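Halohydrin epoxidase A (Corynebacterium sp., PDB 4Z9F) probably catalyses the reversible removal of hydrogen halide from vicinal halohydrins to form epoxides, and has a Rossmann fold like that of short-chain dehydrogenases/reductases. Local coordinates at residues Arg10-Ala16 / Phe180-Tyr185; Ile170-Ala174 / Arg226-Val232. The protein carries 1 engineered substitution. All coordinates share one frame; numbering follows the deposited sequence.

Interaction 1. Residues Arg10-Ala16 / Phe180-Tyr185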
loop_
_atom_site.group_PDB
_atom_site.type_symbol
_atom_site.label_atom_id
_atom_site.label_comp_id
_atom_site.label_asym_id
_atom_site.label_seq_id
_atom_site.Cartn_x
_atom_site.Cartn_y
_atom_site.Cartn_z
ATOM N N ARG C 10 -26.398 -14.629 -9.599
ATOM C CA ARG C 10 -27.041 -15.232 -8.438
ATOM C C ARG C 10 -26.097 -15.383 -7.252
ATOM O O ARG C 10 -26.493 -15.944 -6.224
ATOM C CB ARG C 10 -27.635 -16.585 -8.825
ATOM C CG ARG C 10 -28.655 -16.448 -9.952
ATOM C CD ARG C 10 -29.128 -17.783 -10.451
ATOM N NE ARG C 10 -30.087 -18.394 -9.543
ATOM C CZ ARG C 10 -30.786 -19.485 -9.835
ATOM N NH1 ARG C 10 -30.627 -20.072 -11.015
ATOM N NH2 ARG C 10 -31.642 -19.983 -8.952
ATOM N N HIS C 11 -24.872 -14.875 -7.359
ATOM C CA HIS C 11 -23.833 -15.172 -6.390
ATOM C C HIS C 11 -23.122 -13.894 -5.967
ATOM O O HIS C 11 -23.235 -12.854 -6.624
ATOM C CB HIS C 11 -22.829 -16.168 -6.972
ATOM C CG HIS C 11 -23.452 -17.459 -7.395
ATOM N ND1 HIS C 11 -23.671 -18.499 -6.520
ATOM C CD2 HIS C 11 -23.927 -17.870 -8.595
ATOM C CE1 HIS C 11 -24.248 -19.500 -7.162
ATOM N NE2 HIS C 11 -24.411 -19.145 -8.424
ATOM N N PHE C 12 -22.404 -13.988 -4.838
ATOM C CA PHE C 12 -21.533 -12.910 -4.370
ATOM C C PHE C 12 -22.267 -11.564 -4.359
ATOM O O PHE C 12 -23.300 -11.411 -3.697
ATOM C CB PHE C 12 -20.281 -12.871 -5.259
ATOM C CG PHE C 12 -19.055 -12.278 -4.601
ATOM C CD1 PHE C 12 -19.009 -12.042 -3.234
ATOM C CD2 PHE C 12 -17.947 -11.952 -5.367
ATOM C CE1 PHE C 12 -17.872 -11.500 -2.649
ATOM C CE2 PHE C 12 -16.812 -11.412 -4.789
ATOM C CZ PHE C 12 -16.773 -11.180 -3.423
ATOM N N ALA C 13 -21.762 -10.583 -5.094
ATOM C CA ALA C 13 -22.398 -9.279 -5.154
ATOM C C ALA C 13 -23.460 -9.179 -6.241
ATOM O O ALA C 13 -24.036 -8.100 -6.423
ATOM C CB ALA C 13 -21.341 -8.186 -5.368
ATOM N N GLY C 14 -23.735 -10.266 -6.955
ATOM C CA GLY C 14 -24.709 -10.253 -8.032
ATOM C C GLY C 14 -26.070 -9.720 -7.625
ATOM O O GLY C 14 -26.556 -8.723 -8.168
ATOM N N PRO C 15 -26.717 -10.369 -6.651
ATOM C CA PRO C 15 -28.061 -9.914 -6.248
ATOM C C PRO C 15 -28.122 -8.455 -5.837
ATOM O O PRO C 15 -29.089 -7.756 -6.171
ATOM C CB PRO C 15 -28.402 -10.855 -5.083
ATOM C CG PRO C 15 -27.687 -12.121 -5.440
ATOM C CD PRO C 15 -26.392 -11.690 -6.089
ATOM N N ALA C 16 -27.110 -7.963 -5.127
ATOM C CA ALA C 16 -27.127 -6.562 -4.722
ATOM C C ALA C 16 -27.044 -5.640 -5.933
ATOM O O ALA C 16 -27.730 -4.610 -5.987
ATOM C CB ALA C 16 -25.974 -6.280 -3.750
ATOM N N PHE C 180 -19.430 -8.887 4.178
ATOM C CA PHE C 180 -20.490 -8.341 3.342
ATOM C C PHE C 180 -21.626 -9.357 3.294
ATOM O O PHE C 180 -21.416 -10.496 2.865
ATOM C CB PHE C 180 -19.920 -8.053 1.951
ATOM C CG PHE C 180 -20.947 -7.874 0.888
ATOM C CD1 PHE C 180 -20.761 -8.443 -0.366
ATOM C CD2 PHE C 180 -22.084 -7.120 1.124
ATOM C CE1 PHE C 180 -21.704 -8.261 -1.369
ATOM C CE2 PHE C 180 -23.038 -6.955 0.130
ATOM C CZ PHE C 180 -22.845 -7.528 -1.107
ATOM N N ASN C 181 -22.813 -8.960 3.775
ATOM C CA ASN C 181 -23.969 -9.861 3.776
ATOM C C ASN C 181 -24.339 -10.215 2.342
ATOM O O ASN C 181 -24.888 -9.389 1.603
ATOM C CB ASN C 181 -25.145 -9.214 4.516
ATOM C CG ASN C 181 -26.428 -10.056 4.488
ATOM O OD1 ASN C 181 -27.518 -9.496 4.555
ATOM N ND2 ASN C 181 -26.309 -11.374 4.379
ATOM N N ASN C 182 -24.014 -11.430 1.934
ATOM C CA ASN C 182 -24.209 -11.858 0.559
ATOM C C ASN C 182 -24.340 -13.374 0.549
ATOM O O ASN C 182 -23.859 -14.045 1.472
ATOM C CB ASN C 182 -23.048 -11.380 -0.338
ATOM C CG ASN C 182 -21.805 -12.223 -0.198
ATOM O OD1 ASN C 182 -21.704 -13.288 -0.797
ATOM N ND2 ASN C 182 -20.827 -11.734 0.587
ATOM N N PRO C 183 -24.994 -13.948 -0.468
ATOM C CA PRO C 183 -25.299 -15.390 -0.421
ATOM C C PRO C 183 -24.088 -16.292 -0.518
ATOM O O PRO C 183 -24.191 -17.468 -0.142
ATOM C CB PRO C 183 -26.226 -15.589 -1.629
ATOM C CG PRO C 183 -25.795 -14.529 -2.577
ATOM C CD PRO C 183 -25.534 -13.329 -1.695
ATOM N N THR C 184 -22.947 -15.804 -1.010
ATOM C CA THR C 184 -21.787 -16.677 -1.114
ATOM C C THR C 184 -21.058 -16.794 0.220
ATOM O O THR C 184 -20.908 -17.894 0.757
ATOM C CB THR C 184 -20.839 -16.182 -2.206
ATOM O OG1 THR C 184 -21.528 -16.202 -3.460
ATOM C CG2 THR C 184 -19.637 -17.100 -2.292
ATOM N N TYR C 185 -20.625 -15.665 0.791
ATOM C CA TYR C 185 -19.717 -15.728 1.932
ATOM C C TYR C 185 -20.365 -15.428 3.276
ATOM O O TYR C 185 -19.875 -15.922 4.294
ATOM C CB TYR C 185 -18.543 -14.774 1.718
ATOM C CG TYR C 185 -17.613 -15.243 0.622
ATOM C CD1 TYR C 185 -16.919 -16.440 0.746
ATOM C CD2 TYR C 185 -17.432 -14.493 -0.528
ATOM C CE1 TYR C 185 -16.066 -16.881 -0.251
ATOM C CE2 TYR C 185 -16.584 -14.928 -1.536
ATOM C CZ TYR C 185 -15.895 -16.117 -1.381
ATOM O OH TYR C 185 -15.033 -16.566 -2.367
HETATM O O HOH W 1 -22.772 -18.649 -3.783
#
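The carbonyl O of R10 lies 4.0 Å from P183 CG, while the charged end of R10 turns elsewhere, to E40. H11 CB lies against the hydroxyl of T184, and one water links the two side chains, 2.9 Å from H11 ND1 and 2.8 Å from T184 OG1. A type II' turn runs from H11 to G14, closed by G14 N donating to H11 O. Within it, F12 makes the direct polar bond: its backbone N-H donates to T184 OG1 at 2.8 Å, bent to 146°. With CG anti to the backbone N (chi1 -155°), its ring reaches Y185, whose edge points at the F12 face in an offset T-shaped pair, planes at 84°. N182 OD1 sits at the F12 ring edge, 3.8 Å from CD1; the T184 N bond to it makes an Asx turn, which the Y185 N bond extends to an Asx motif. A13 and A16 then meet the F180 ring edge, A13 CB lying 4.0 Å from F180 CE1. The turn, placed like the nucleotide-binding loop of short-chain dehydrogenase/reductase relatives, leads into helix 14-23; strand 127-132 backs F12 and A13 through I132, and helix 213-224 meets F180 through M216.

Interaction 2. Residues Ile170-Ala174 / Arg226-Val232; sequences ILLYA and RRAAPIV
The Y173 ring presents its edge to the backbone carbonyl of I231, which lies near the ring plane with its O 3.8 Å from Y173 CE1. V232 CA comes closer to the same carbon, at 3.5 Å, but approaches obliquely. The side chain of I231 adds a third contact at this corner, its CG1 lying 4.0 Å from Y173 CE1. CG of the tyrosine stands anti to the carbonyl carbon (chi1 -46°), which carries the ring from the strand toward the loop. Its hydroxyl is joined to A228 through a water: Y173 OH is 2.9 Å from it, and the water donates a weak bond to A228 O.

Earlier on the strand, L171 and V232 meet with their side chains at about a right angle. V232 CG2, anti to the backbone N, packs 3.8 Å from L171 CB and also lies against the L172 backbone, 3.7 Å from L172 N. The extended L171 side chain carries CD1 to A229 CB, 4.0 Å away, with the aliphatic CG of R226 nearby; the guanidinium group of R226 instead pairs with D74. The 3-10 segment 229-230 bends the chain between these apolar contacts, and a second subunit packs against A229, P230 and I231. The start of strand 170-177, the loop after helix 213-224 and the entry to strand 235-238 together form part of a right-handed beta-alpha-beta crossover of the Rossmann fold.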
loop_
_atom_site.group_PDB
_atom_site.type_symbol
_atom_site.label_atom_id
_atom_site.label_comp_id
_atom_site.label_asym_id
_atom_site.label_seq_id
_atom_site.Cartn_x
_atom_site.Cartn_y
_atom_site.Cartn_z
ATOM N N ILE C 170 -13.684 4.917 -20.446
ATOM C CA ILE C 170 -14.010 3.584 -19.944
ATOM C C ILE C 170 -13.391 3.519 -18.552
ATOM O O ILE C 170 -12.172 3.402 -18.428
ATOM C CB ILE C 170 -13.457 2.481 -20.855
ATOM C CG1 ILE C 170 -14.026 2.602 -22.279
ATOM C CG2 ILE C 170 -13.752 1.120 -20.277
ATOM C CD1 ILE C 170 -13.265 1.766 -23.319
ATOM N N LEU C 171 -14.217 3.627 -17.503
ATOM C CA LEU C 171 -13.733 3.870 -16.141
ATOM C C LEU C 171 -13.769 2.578 -15.330
ATOM O O LEU C 171 -14.845 2.004 -15.121
ATOM C CB LEU C 171 -14.574 4.955 -15.463
ATOM C CG LEU C 171 -14.768 6.223 -16.293
ATOM C CD1 LEU C 171 -15.610 7.207 -15.535
ATOM C CD2 LEU C 171 -13.424 6.838 -16.640
ATOM N N LEU C 172 -12.593 2.123 -14.878
ATOM C CA LEU C 172 -12.445 0.845 -14.198
ATOM C C LEU C 172 -12.313 1.060 -12.693
ATOM O O LEU C 172 -11.714 2.049 -12.249
ATOM C CB LEU C 172 -11.224 0.078 -14.726
ATOM C CG LEU C 172 -11.446 -0.849 -15.931
ATOM C CD1 LEU C 172 -12.007 -0.136 -17.170
ATOM C CD2 LEU C 172 -10.169 -1.613 -16.277
ATOM N N TYR C 173 -12.885 0.135 -11.913
ATOM C CA TYR C 173 -12.800 0.179 -10.454
ATOM C C TYR C 173 -12.767 -1.246 -9.923
ATOM O O TYR C 173 -13.255 -2.178 -10.564
ATOM C CB TYR C 173 -13.984 0.898 -9.791
ATOM C CG TYR C 173 -14.395 2.223 -10.391
ATOM C CD1 TYR C 173 -13.937 3.424 -9.851
ATOM C CD2 TYR C 173 -15.249 2.276 -11.488
ATOM C CE1 TYR C 173 -14.305 4.636 -10.390
ATOM C CE2 TYR C 173 -15.634 3.482 -12.031
ATOM C CZ TYR C 173 -15.154 4.660 -11.484
ATOM O OH TYR C 173 -15.536 5.870 -12.015
ATOM N N ALA C 174 -12.203 -1.405 -8.729
ATOM C CA ALA C 174 -12.255 -2.672 -8.018
ATOM C C ALA C 174 -12.891 -2.455 -6.654
ATOM O O ALA C 174 -12.607 -1.466 -5.975
ATOM C CB ALA C 174 -10.863 -3.298 -7.864
ATOM N N ARG C 226 -20.956 7.852 -12.813
ATOM C CA ARG C 226 -19.791 8.608 -13.273
ATOM C C ARG C 226 -19.733 10.023 -12.689
ATOM O O ARG C 226 -18.920 10.845 -13.141
ATOM C CB ARG C 226 -19.726 8.669 -14.812
ATOM C CG ARG C 226 -19.927 7.318 -15.511
ATOM C CD ARG C 226 -19.739 7.407 -17.053
ATOM N NE ARG C 226 -20.486 6.364 -17.772
ATOM C CZ ARG C 226 -20.632 6.305 -19.100
ATOM N NH1 ARG C 226 -20.066 7.222 -19.884
ATOM N NH2 ARG C 226 -21.351 5.329 -19.651
ATOM N N ARG C 227 -20.558 10.330 -11.684
ATOM C CA ARG C 227 -20.577 11.670 -11.107
ATOM C C ARG C 227 -19.276 12.026 -10.396
ATOM O O ARG C 227 -19.001 13.215 -10.217
ATOM C CB ARG C 227 -21.751 11.824 -10.135
ATOM C CG ARG C 227 -23.121 11.741 -10.821
ATOM C CD ARG C 227 -24.220 12.379 -9.973
ATOM N NE ARG C 227 -24.312 11.751 -8.666
ATOM C CZ ARG C 227 -24.164 12.380 -7.507
ATOM N NH1 ARG C 227 -23.945 13.692 -7.461
ATOM N NH2 ARG C 227 -24.259 11.689 -6.382
ATOM N N ALA C 228 -18.490 11.030 -9.972
ATOM C CA ALA C 228 -17.202 11.284 -9.331
ATOM C C ALA C 228 -16.098 10.602 -10.123
ATOM O O ALA C 228 -15.231 9.933 -9.555
ATOM C CB ALA C 228 -17.201 10.799 -7.878
ATOM N N ALA C 229 -16.107 10.788 -11.438
ATOM C CA ALA C 229 -15.159 10.162 -12.356
ATOM C C ALA C 229 -13.694 10.195 -11.905
ATOM O O ALA C 229 -12.975 9.228 -12.167
ATOM C CB ALA C 229 -15.273 10.811 -13.737
ATOM N N PRO C 230 -13.197 11.251 -11.246
ATOM C CA PRO C 230 -11.761 11.271 -10.903
ATOM C C PRO C 230 -11.307 10.196 -9.913
ATOM O O PRO C 230 -10.095 10.091 -9.679
ATOM C CB PRO C 230 -11.562 12.671 -10.312
ATOM C CG PRO C 230 -12.618 13.503 -10.975
ATOM C CD PRO C 230 -13.802 12.580 -11.008
ATOM N N ILE C 231 -12.206 9.417 -9.301
ATOM C CA ILE C 231 -11.744 8.363 -8.394
ATOM C C ILE C 231 -11.502 7.084 -9.198
ATOM O O ILE C 231 -11.251 6.011 -8.641
ATOM C CB ILE C 231 -12.730 8.145 -7.225
ATOM C CG1 ILE C 231 -14.091 7.651 -7.716
ATOM C CG2 ILE C 231 -12.932 9.433 -6.444
ATOM C CD1 ILE C 231 -15.103 7.504 -6.604
ATOM N N VAL C 232 -11.518 7.209 -10.529
ATOM C CA VAL C 232 -11.293 6.064 -11.407
ATOM C C VAL C 232 -9.979 5.351 -11.107
ATOM O O VAL C 232 -8.954 5.972 -10.794
ATOM C CB VAL C 232 -11.326 6.528 -12.875
ATOM C CG1 VAL C 232 -10.217 7.536 -13.141
ATOM C CG2 VAL C 232 -11.194 5.342 -13.830
HETATM O O HOH W 2 -16.696 7.460 -9.933
#

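In the fold
From the N terminus, the chain leaves strand 3-6 and enters the first half of interaction 1, then passes through the next four strands of the parallel sheet before strand 170-177 begins. The start of that strand supplies the first half of interaction 2; beyond its end, segment 180-185 closes the long loop of interaction 1. Only after helix 213-224 does segment 226-232 close the shorter loop of interaction 2, so the two contacts cross rather than nest. Their centres lie about 23 Å apart. Interaction 1 joins the turn after strand 3-6 to the loop after strand 170-177, whereas interaction 2 packs the start of strand 170-177 against the loop leading to strand 235-238.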